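Alcohol oxidase (Myceliophthora thermophila, PDB 6F74) binds FAD and probably acts as an oxygen-dependent oxidoreductase of the vanillyl-alcohol oxidase type. Local coordinates at residues A221-A226 with H305-A310. Numbering follows the deposited sequence.
Sequences ANNVIA and HPNVKA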
loop_
_atom_site.group_PDB
_atom_site.type_symbol
_atom_site.label_atom_id
_atom_site.label_comp_id
_atom_site.label_asym_id
_atom_site.label_seq_id
_atom_site.Cartn_x
_atom_site.Cartn_y
_atom_site.Cartn_z
ATOM N N ALA A 221 -19.210 -9.473 -12.667
ATOM C CA ALA A 221 -20.400 -10.306 -12.909
ATOM C C ALA A 221 -21.691 -9.525 -12.710
ATOM O O ALA A 221 -22.692 -9.859 -13.292
ATOM C CB ALA A 221 -20.376 -11.524 -11.989
ATOM N N ASN A 222 -21.649 -8.481 -11.887
ATOM C CA ASN A 222 -22.822 -7.677 -11.584
ATOM C C ASN A 222 -22.829 -6.304 -12.242
ATOM O O ASN A 222 -23.633 -5.440 -11.858
ATOM C CB ASN A 222 -22.946 -7.594 -10.060
ATOM C CG ASN A 222 -23.306 -8.938 -9.454
ATOM O OD1 ASN A 222 -24.449 -9.385 -9.569
ATOM N ND2 ASN A 222 -22.334 -9.602 -8.847
ATOM N N ASN A 223 -21.966 -6.110 -13.252
ATOM C CA ASN A 223 -21.899 -4.857 -14.000
ATOM C C ASN A 223 -21.757 -3.613 -13.098
ATOM O O ASN A 223 -22.426 -2.605 -13.306
ATOM C CB ASN A 223 -23.133 -4.744 -14.916
ATOM C CG ASN A 223 -22.962 -3.712 -16.038
ATOM O OD1 ASN A 223 -21.857 -3.438 -16.494
ATOM N ND2 ASN A 223 -24.087 -3.142 -16.490
ATOM N N VAL A 224 -20.920 -3.694 -12.068
ATOM C CA VAL A 224 -20.662 -2.522 -11.230
ATOM C C VAL A 224 -19.164 -2.288 -11.098
ATOM O O VAL A 224 -18.342 -3.135 -11.455
ATOM C CB VAL A 224 -21.333 -2.613 -9.846
ATOM C CG1 VAL A 224 -22.857 -2.707 -9.990
ATOM C CG2 VAL A 224 -20.776 -3.795 -9.055
ATOM N N ILE A 225 -18.832 -1.126 -10.565
ATOM C CA ILE A 225 -17.453 -0.703 -10.367
ATOM C C ILE A 225 -17.110 -0.806 -8.894
ATOM O O ILE A 225 -17.710 -0.131 -8.065
ATOM C CB ILE A 225 -17.224 0.734 -10.863
ATOM C CG1 ILE A 225 -17.513 0.815 -12.369
ATOM C CG2 ILE A 225 -15.781 1.181 -10.590
ATOM C CD1 ILE A 225 -17.422 2.198 -12.958
ATOM N N ALA A 226 -16.152 -1.670 -8.589
ATOM C CA ALA A 226 -15.556 -1.778 -7.280
ATOM C C ALA A 226 -14.269 -0.970 -7.356
ATOM O O ALA A 226 -13.449 -1.159 -8.258
ATOM C CB ALA A 226 -15.234 -3.234 -6.953
ATOM N N HIS A 305 -20.480 0.962 -7.644
ATOM C CA HIS A 305 -20.981 2.074 -8.430
ATOM C C HIS A 305 -21.433 1.631 -9.815
ATOM O O HIS A 305 -20.836 0.721 -10.371
ATOM C CB HIS A 305 -19.872 3.123 -8.521
ATOM C CG HIS A 305 -19.454 3.650 -7.189
ATOM N ND1 HIS A 305 -20.065 4.725 -6.585
ATOM C CD2 HIS A 305 -18.506 3.219 -6.326
ATOM C CE1 HIS A 305 -19.507 4.931 -5.407
ATOM N NE2 HIS A 305 -18.559 4.030 -5.221
ATOM N N PRO A 306 -22.452 2.296 -10.390
ATOM C CA PRO A 306 -22.897 1.942 -11.742
ATOM C C PRO A 306 -21.737 1.909 -12.742
ATOM O O PRO A 306 -20.848 2.758 -12.676
ATOM C CB PRO A 306 -23.869 3.087 -12.110
ATOM C CG PRO A 306 -24.317 3.664 -10.800
ATOM C CD PRO A 306 -23.124 3.514 -9.890
ATOM N N ASN A 307 -21.751 0.932 -13.647
ATOM C CA ASN A 307 -20.781 0.889 -14.743
ATOM C C ASN A 307 -20.962 2.134 -15.621
ATOM O O ASN A 307 -22.003 2.774 -15.602
ATOM C CB ASN A 307 -20.905 -0.395 -15.595
ATOM C CG ASN A 307 -19.577 -0.874 -16.192
ATOM O OD1 ASN A 307 -18.628 -0.092 -16.351
ATOM N ND2 ASN A 307 -19.524 -2.165 -16.557
ATOM N N VAL A 308 -19.901 2.493 -16.351
ATOM C CA VAL A 308 -19.941 3.633 -17.274
ATOM C C VAL A 308 -20.066 3.110 -18.691
ATOM O O VAL A 308 -19.786 1.932 -18.947
ATOM C CB VAL A 308 -18.716 4.560 -17.142
ATOM C CG1 VAL A 308 -18.739 5.257 -15.789
ATOM C CG2 VAL A 308 -17.403 3.810 -17.361
ATOM N N LYS A 309 -20.473 3.985 -19.608
ATOM C CA LYS A 309 -20.542 3.615 -21.023
ATOM C C LYS A 309 -19.254 3.872 -21.791
ATOM O O LYS A 309 -19.051 3.332 -22.881
ATOM C CB LYS A 309 -21.757 4.235 -21.713
ATOM C CG LYS A 309 -22.941 3.249 -21.705
ATOM C CD LYS A 309 -24.242 3.889 -22.131
ATOM C CE LYS A 309 -24.832 4.641 -20.934
ATOM N NZ LYS A 309 -26.196 5.241 -21.205
ATOM N N ALA A 310 -18.360 4.662 -21.222
ATOM C CA ALA A 310 -17.098 4.934 -21.905
ATOM C C ALA A 310 -16.035 5.254 -20.915
ATOM O O ALA A 310 -16.318 5.742 -19.828
ATOM C CB ALA A 310 -17.283 6.069 -22.909
#
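I225 and H305 form an antiparallel hydrogen-bonded pair, I225 N donating to H305 O at 2.7 Å and H305 N donating back to I225 O at 3.0 Å; V224 and P306, the neighbouring non-hydrogen-bonded pair, complete this two-residue ladder at the end of strand 296-306. I225 and H305 send their side chains to one face. I225 CG1 lies anti to the carbonyl carbon (chi1 -61°), and the extended chain carries CD1 on to P306 O, 3.5 Å away, with V308 CG1 at 4.4 Å. The H305 imidazole turns its CD2 edge to I225 O, stacks on F253 and bonds through NE2 to Q259. Past the ladder, N223 and N307 cross their side chains at about a right angle. N223 CG is anti to its backbone N, and OD1 accepts a 2.7 Å bond from N307 ND2. That bond is nearly straight (163° at the hydrogen) and close to the N307 amide plane, although the two amide planes stand 61° apart. N307 ND2 also bonds D414, while N307 OD1 accepts from V308 N at 2.9 Å and from Y415 N. N223, of positive phi, is the C-prime residue of the Schellman motif ending helix 212-221. The contact thus ties that helix end in the FAD-binding domain to the chain leaving for strand 311-320, with N307, bonded through both amide ends, fixed in rotation at the junction.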